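Local structure of gram-positive cocci surface proteins LPxTG domain-containing protein (Streptococcus pneumoniae, 3NZ3) at residues A[41-50]-A[62-73]. The protein is a cell-wall-anchored surface protein whose mucin-binding domain, the part described here, probably helps the bacterium adhere to host mucin. Sequence-based numbering, arbitrary orientation.
Sequences VVQPVTLSRT and YGEWTTGNWDEV
Arg-49 lies between two aromatic rings, Trp-65 on one side and Tyr-62 on the other. Its CB meets the backbone of the other segment, 3.5 Å from Glu-64 O. With chi1 at 68°, CG leaves between the backbone N and carbonyl carbon and runs on, extended to NE, over the indole. CG faces Trp-65 CE2 and CD2; CD makes a CH-pi contact, 3.7 Å from the centroid of the five-membered ring. NE is wedged between Trp-65 CZ2 and Tyr-62 CD1. The guanidinium lies flat on the Tyr-62 ring, planes 15° apart, also a cation-pi contact with CZ 3.8 Å from the centroid. At the tip, NH1 donates to a water that also binds Gly-63 O, and NH2 forms a salt bridge with Glu-18 on strand 14-30.

Beside this stack, Thr-66 grips Ser-48 twice: Ser-48 N donates to Thr-66 OG1, and Thr-66 N to Ser-48 O (2.9 Å, in the carbonyl plane). Gly-63 N donates to Thr-50 O. Farther along, Val-45 CG2 packs 3.6 Å from Trp-70 CD1. Gln-43 NE2 donates a hydrogen bond to Asp-71 O (3.0 Å, 166° at the hydrogen), nearly in its amide plane, while its OE1 accepts from Arg-24.

The contact joins the two sheets of the Ig-like mucin-binding domain: after Tyr-62, irregular 63-67 follows strand 39-53 in the opposite sense, and 68-70 is antiparallel to it. Scattered polar bonds, bridging waters and side-chain packing replace a continuous backbone ladder. Glu-18 probably offsets the Arg-49 charge, while the Tyr-62 face, shared water and salt bridge together would limit guanidinium rotation.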
ATOM      1  N   VAL A  41       3.292   9.063   0.989  1.00 21.60           N
ATOM      2  CA  VAL A  41       2.670   8.501  -0.211  1.00 21.32           C
ATOM      3  C   VAL A  41       1.729   7.367   0.229  1.00 21.42           C
ATOM      4  O   VAL A  41       2.150   6.418   0.899  1.00 21.36           O
ATOM      5  CB  VAL A  41       3.728   8.015  -1.245  1.00 21.30           C
ATOM      6  CG1 VAL A  41       3.093   7.132  -2.320  1.00 20.85           C
ATOM      7  CG2 VAL A  41       4.429   9.217  -1.897  1.00 20.93           C
ATOM      8  N   VAL A  42       0.451   7.492  -0.120  1.00 21.10           N
ATOM      9  CA  VAL A  42      -0.564   6.526   0.301  1.00 20.95           C
ATOM     10  C   VAL A  42      -1.051   5.769  -0.935  1.00 20.57           C
ATOM     11  O   VAL A  42      -1.473   6.387  -1.922  1.00 20.19           O
ATOM     12  CB  VAL A  42      -1.738   7.216   1.049  1.00 21.04           C
ATOM     13  CG1 VAL A  42      -2.834   6.202   1.448  1.00 21.73           C
ATOM     14  CG2 VAL A  42      -1.235   7.948   2.295  1.00 21.76           C
ATOM     15  N   GLN A  43      -0.968   4.438  -0.880  1.00 19.65           N
ATOM     16  CA  GLN A  43      -1.310   3.582  -2.021  1.00 19.40           C
ATOM     17  C   GLN A  43      -2.409   2.569  -1.678  1.00 19.01           C
ATOM     18  O   GLN A  43      -2.106   1.435  -1.282  1.00 19.10           O
ATOM     19  CB  GLN A  43      -0.064   2.849  -2.541  1.00 19.54           C
ATOM     20  CG  GLN A  43       1.118   3.767  -2.865  1.00 19.08           C
ATOM     21  CD  GLN A  43       2.287   3.031  -3.471  1.00 19.37           C
ATOM     22  OE1 GLN A  43       2.868   2.129  -2.857  1.00 19.49           O
ATOM     23  NE2 GLN A  43       2.648   3.417  -4.682  1.00 18.67           N
ATOM     24  N   PRO A  44      -3.688   2.972  -1.827  1.00 18.78           N
ATOM     25  CA  PRO A  44      -4.792   2.063  -1.528  1.00 18.26           C
ATOM     26  C   PRO A  44      -5.145   1.173  -2.718  1.00 18.36           C
ATOM     27  O   PRO A  44      -5.230   1.644  -3.854  1.00 18.23           O
ATOM     28  CB  PRO A  44      -5.945   3.008  -1.194  1.00 18.99           C
ATOM     29  CG  PRO A  44      -5.652   4.267  -1.976  1.00 18.75           C
ATOM     30  CD  PRO A  44      -4.162   4.315  -2.221  1.00 18.54           C
ATOM     31  N   VAL A  45      -5.315  -0.117  -2.461  1.00 17.93           N
ATOM     32  CA  VAL A  45      -5.767  -1.038  -3.493  1.00 17.55           C
ATOM     33  C   VAL A  45      -7.057  -1.703  -3.020  1.00 17.33           C
ATOM     34  O   VAL A  45      -7.102  -2.276  -1.933  1.00 17.28           O
ATOM     35  CB  VAL A  45      -4.670  -2.060  -3.861  1.00 17.58           C
ATOM     36  CG1 VAL A  45      -5.243  -3.236  -4.663  1.00 18.05           C
ATOM     37  CG2 VAL A  45      -3.539  -1.364  -4.652  1.00 17.42           C
ATOM     38  N   THR A  46      -8.102  -1.608  -3.838  1.00 16.83           N
ATOM     39  CA  THR A  46      -9.418  -2.122  -3.474  1.00 16.56           C
ATOM     40  C   THR A  46      -9.763  -3.358  -4.294  1.00 16.14           C
ATOM     41  O   THR A  46     -10.022  -3.276  -5.499  1.00 16.12           O
ATOM     42  CB  THR A  46     -10.503  -1.016  -3.585  1.00 16.70           C
ATOM     43  OG1 THR A  46     -10.174   0.043  -2.679  1.00 16.80           O
ATOM     44  CG2 THR A  46     -11.904  -1.547  -3.237  1.00 15.90           C
ATOM     45  N   LEU A  47      -9.744  -4.505  -3.622  1.00 15.82           N
ATOM     46  CA  LEU A  47     -10.041  -5.789  -4.249  1.00 15.67           C
ATOM     47  C   LEU A  47     -11.512  -6.127  -4.079  1.00 15.49           C
ATOM     48  O   LEU A  47     -12.178  -5.581  -3.197  1.00 15.29           O
ATOM     49  CB  LEU A  47      -9.169  -6.894  -3.645  1.00 15.61           C
ATOM     50  CG  LEU A  47      -7.661  -6.617  -3.645  1.00 16.11           C
ATOM     51  CD1 LEU A  47      -6.926  -7.780  -3.043  1.00 15.78           C
ATOM     52  CD2 LEU A  47      -7.144  -6.332  -5.056  1.00 16.13           C
ATOM     53  N   SER A  48     -12.018  -7.022  -4.926  1.00 15.26           N
ATOM     54  CA  SER A  48     -13.427  -7.394  -4.881  1.00 15.74           C
ATOM     55  C   SER A  48     -13.650  -8.871  -5.174  1.00 15.58           C
ATOM     56  O   SER A  48     -12.832  -9.521  -5.823  1.00 15.46           O
ATOM     57  CB  SER A  48     -14.244  -6.560  -5.870  1.00 15.19           C
ATOM     58  OG  SER A  48     -14.051  -7.031  -7.198  1.00 16.99           O
ATOM     59  N   ARG A  49     -14.774  -9.385  -4.692  1.00 16.07           N
ATOM     60  CA  ARG A  49     -15.231 -10.721  -5.071  1.00 17.07           C
ATOM     61  C   ARG A  49     -16.756 -10.756  -5.103  1.00 17.60           C
ATOM     62  O   ARG A  49     -17.415  -9.971  -4.411  1.00 17.28           O
ATOM     63  CB  ARG A  49     -14.669 -11.791  -4.122  1.00 16.39           C
ATOM     64  CG  ARG A  49     -15.215 -11.717  -2.695  1.00 17.02           C
ATOM     65  CD  ARG A  49     -14.800 -12.931  -1.875  1.00 16.41           C
ATOM     66  NE  ARG A  49     -15.203 -12.793  -0.476  1.00 17.55           N
ATOM     67  CZ  ARG A  49     -15.006 -13.714   0.467  1.00 18.31           C
ATOM     68  NH1 ARG A  49     -14.404 -14.858   0.172  1.00 18.75           N
ATOM     69  NH2 ARG A  49     -15.413 -13.487   1.710  1.00 18.60           N
ATOM     70  N   THR A  50     -17.312 -11.647  -5.924  1.00 18.72           N
ATOM     71  CA  THR A  50     -18.761 -11.786  -6.014  1.00 20.36           C
ATOM     72  C   THR A  50     -19.265 -12.681  -4.886  1.00 20.82           C
ATOM     73  O   THR A  50     -18.586 -13.627  -4.479  1.00 21.28           O
ATOM     74  CB  THR A  50     -19.202 -12.329  -7.396  1.00 20.70           C
ATOM     75  OG1 THR A  50     -18.549 -11.577  -8.416  1.00 23.34           O
ATOM     76  CG2 THR A  50     -20.696 -12.171  -7.590  1.00 21.01           C
ATOM     77  N   TYR A  62     -18.815 -17.790  -2.696  1.00 24.69           N
ATOM     78  CA  TYR A  62     -17.954 -16.650  -3.008  1.00 24.28           C
ATOM     79  C   TYR A  62     -17.048 -16.936  -4.192  1.00 23.52           C
ATOM     80  O   TYR A  62     -16.492 -18.031  -4.316  1.00 23.72           O
ATOM     81  CB  TYR A  62     -17.079 -16.298  -1.807  1.00 24.22           C
ATOM     82  CG  TYR A  62     -17.814 -15.675  -0.655  1.00 25.11           C
ATOM     83  CD1 TYR A  62     -18.171 -14.329  -0.682  1.00 25.61           C
ATOM     84  CD2 TYR A  62     -18.146 -16.425   0.475  1.00 26.16           C
ATOM     85  CE1 TYR A  62     -18.849 -13.747   0.381  1.00 26.67           C
ATOM     86  CE2 TYR A  62     -18.825 -15.845   1.549  1.00 26.93           C
ATOM     87  CZ  TYR A  62     -19.171 -14.507   1.490  1.00 26.71           C
ATOM     88  OH  TYR A  62     -19.840 -13.916   2.542  1.00 29.38           O
ATOM     89  N   GLY A  63     -16.878 -15.938  -5.050  1.00 22.43           N
ATOM     90  CA  GLY A  63     -15.926 -16.041  -6.143  1.00 21.27           C
ATOM     91  C   GLY A  63     -14.526 -15.703  -5.660  1.00 20.36           C
ATOM     92  O   GLY A  63     -14.325 -15.358  -4.496  1.00 20.32           O
ATOM     93  N   GLU A  64     -13.558 -15.791  -6.564  1.00 19.84           N
ATOM     94  CA  GLU A  64     -12.184 -15.410  -6.257  1.00 19.56           C
ATOM     95  C   GLU A  64     -12.080 -13.887  -6.137  1.00 18.79           C
ATOM     96  O   GLU A  64     -12.846 -13.159  -6.770  1.00 18.50           O
ATOM     97  CB  GLU A  64     -11.235 -15.911  -7.349  1.00 19.91           C
ATOM     98  CG  GLU A  64     -11.136 -17.429  -7.462  1.00 21.73           C
ATOM     99  CD  GLU A  64     -10.689 -18.080  -6.168  1.00 24.05           C
ATOM    100  OE1 GLU A  64      -9.686 -17.634  -5.583  1.00 24.87           O
ATOM    101  OE2 GLU A  64     -11.355 -19.032  -5.726  1.00 27.36           O
ATOM    102  N   TRP A  65     -11.131 -13.420  -5.333  1.00 18.16           N
ATOM    103  CA  TRP A  65     -10.828 -11.992  -5.230  1.00 17.43           C
ATOM    104  C   TRP A  65      -9.996 -11.524  -6.425  1.00 17.34           C
ATOM    105  O   TRP A  65      -9.209 -12.292  -6.987  1.00 17.35           O
ATOM    106  CB  TRP A  65     -10.010 -11.703  -3.973  1.00 17.28           C
ATOM    107  CG  TRP A  65     -10.719 -11.828  -2.669  1.00 15.81           C
ATOM    108  CD1 TRP A  65     -10.743 -12.931  -1.843  1.00 14.90           C
ATOM    109  CD2 TRP A  65     -11.447 -10.800  -1.989  1.00 14.94           C
ATOM    110  NE1 TRP A  65     -11.465 -12.645  -0.708  1.00 13.99           N
ATOM    111  CE2 TRP A  65     -11.906 -11.347  -0.771  1.00 14.95           C
ATOM    112  CE3 TRP A  65     -11.770  -9.465  -2.299  1.00 15.26           C
ATOM    113  CZ2 TRP A  65     -12.681 -10.610   0.141  1.00 14.95           C
ATOM    114  CZ3 TRP A  65     -12.532  -8.734  -1.395  1.00 14.56           C
ATOM    115  CH2 TRP A  65     -12.985  -9.312  -0.190  1.00 15.86           C
ATOM    116  N   THR A  66     -10.149 -10.252  -6.787  1.00 16.94           N
ATOM    117  CA  THR A  66      -9.271  -9.629  -7.770  1.00 16.66           C
ATOM    118  C   THR A  66      -7.884  -9.439  -7.157  1.00 16.63           C
ATOM    119  O   THR A  66      -7.675  -9.710  -5.971  1.00 16.26           O
ATOM    120  CB  THR A  66      -9.819  -8.263  -8.251  1.00 16.61           C
ATOM    121  OG1 THR A  66     -10.141  -7.448  -7.114  1.00 15.63           O
ATOM    122  CG2 THR A  66     -11.059  -8.456  -9.117  1.00 15.75           C
ATOM    123  N   THR A  67      -6.935  -8.998  -7.975  1.00 16.91           N
ATOM    124  CA  THR A  67      -5.594  -8.678  -7.499  1.00 17.01           C
ATOM    125  C   THR A  67      -5.207  -7.269  -7.913  1.00 17.13           C
ATOM    126  O   THR A  67      -5.782  -6.694  -8.847  1.00 16.76           O
ATOM    127  CB  THR A  67      -4.535  -9.636  -8.060  1.00 17.24           C
ATOM    128  OG1 THR A  67      -4.665  -9.695  -9.482  1.00 17.88           O
ATOM    129  CG2 THR A  67      -4.681 -11.032  -7.461  1.00 17.30           C
ATOM    130  N   GLY A  68      -4.213  -6.723  -7.221  1.00 17.54           N
ATOM    131  CA  GLY A  68      -3.736  -5.382  -7.510  1.00 17.95           C
ATOM    132  C   GLY A  68      -2.232  -5.275  -7.403  1.00 18.28           C
ATOM    133  O   GLY A  68      -1.508  -6.282  -7.366  1.00 17.48           O
ATOM    134  N   ASN A  69      -1.768  -4.034  -7.339  1.00 19.01           N
ATOM    135  CA  ASN A  69      -0.349  -3.737  -7.348  1.00 19.79           C
ATOM    136  C   ASN A  69      -0.125  -2.370  -6.714  1.00 19.70           C
ATOM    137  O   ASN A  69      -0.808  -1.397  -7.074  1.00 19.79           O
ATOM    138  CB  ASN A  69       0.149  -3.735  -8.796  1.00 20.34           C
ATOM    139  CG  ASN A  69       1.658  -3.731  -8.905  1.00 22.62           C
ATOM    140  OD1 ASN A  69       2.262  -2.703  -9.219  1.00 26.51           O
ATOM    141  ND2 ASN A  69       2.276  -4.888  -8.672  1.00 23.77           N
ATOM    142  N   TRP A  70       0.803  -2.306  -5.759  1.00 19.46           N
ATOM    143  CA  TRP A  70       1.318  -1.025  -5.282  1.00 19.73           C
ATOM    144  C   TRP A  70       2.462  -0.633  -6.209  1.00 20.32           C
ATOM    145  O   TRP A  70       3.415  -1.392  -6.367  1.00 19.61           O
ATOM    146  CB  TRP A  70       1.829  -1.119  -3.843  1.00 19.60           C
ATOM    147  CG  TRP A  70       0.764  -1.383  -2.818  1.00 19.18           C
ATOM    148  CD1 TRP A  70      -0.490  -0.851  -2.788  1.00 19.07           C
ATOM    149  CD2 TRP A  70       0.873  -2.215  -1.651  1.00 19.70           C
ATOM    150  NE1 TRP A  70      -1.176  -1.309  -1.691  1.00 19.14           N
ATOM    151  CE2 TRP A  70      -0.366  -2.148  -0.976  1.00 19.41           C
ATOM    152  CE3 TRP A  70       1.895  -3.014  -1.114  1.00 20.35           C
ATOM    153  CZ2 TRP A  70      -0.615  -2.851   0.207  1.00 20.14           C
ATOM    154  CZ3 TRP A  70       1.646  -3.716   0.065  1.00 20.59           C
ATOM    155  CH2 TRP A  70       0.399  -3.628   0.710  1.00 20.35           C
ATOM    156  N   ASP A  71       2.353   0.539  -6.828  1.00 20.79           N
ATOM    157  CA  ASP A  71       3.342   0.983  -7.801  1.00 22.05           C
ATOM    158  C   ASP A  71       4.678   1.321  -7.144  1.00 22.12           C
ATOM    159  O   ASP A  71       4.737   1.680  -5.960  1.00 22.20           O
ATOM    160  CB  ASP A  71       2.841   2.208  -8.568  1.00 22.30           C
ATOM    161  CG  ASP A  71       1.699   1.891  -9.508  1.00 23.82           C
ATOM    162  OD1 ASP A  71       1.548   0.718  -9.914  1.00 25.00           O
ATOM    163  OD2 ASP A  71       0.943   2.829  -9.833  1.00 26.00           O
ATOM    164  N   GLU A  72       5.740   1.207  -7.931  1.00 22.50           N
ATOM    165  CA  GLU A  72       7.055   1.697  -7.536  1.00 22.50           C
ATOM    166  C   GLU A  72       6.983   3.189  -7.223  1.00 22.39           C
ATOM    167  O   GLU A  72       6.284   3.951  -7.909  1.00 21.92           O
ATOM    168  CB  GLU A  72       8.085   1.441  -8.651  1.00 23.09           C
ATOM    169  CG  GLU A  72       9.454   2.053  -8.361  1.00 24.33           C
ATOM    170  CD  GLU A  72      10.450   1.961  -9.513  1.00 27.58           C
ATOM    171  OE1 GLU A  72      10.039   2.015 -10.688  1.00 28.32           O
ATOM    172  OE2 GLU A  72      11.665   1.855  -9.228  1.00 29.31           O
ATOM    173  N   VAL A  73       7.694   3.601  -6.174  1.00 22.07           N
ATOM    174  CA  VAL A  73       7.817   5.017  -5.839  1.00 22.29           C
ATOM    175  C   VAL A  73       9.288   5.391  -5.655  1.00 22.67           C
ATOM    176  O   VAL A  73       9.936   4.936  -4.714  1.00 21.95           O
ATOM    177  CB  VAL A  73       7.011   5.396  -4.565  1.00 22.08           C
ATOM    178  CG1 VAL A  73       7.120   6.886  -4.288  1.00 21.92           C
ATOM    179  CG2 VAL A  73       5.537   5.003  -4.712  1.00 22.17           C
TER
HETATM  180  O   HOH W   1     -10.937  -4.917  -7.795  0.50 11.21           O
HETATM  181  O   HOH W   2     -13.370 -16.011  -2.173  1.00 20.55           O
HETATM  182  O   HOH W   3     -15.511 -13.273  -7.535  1.00 15.70           O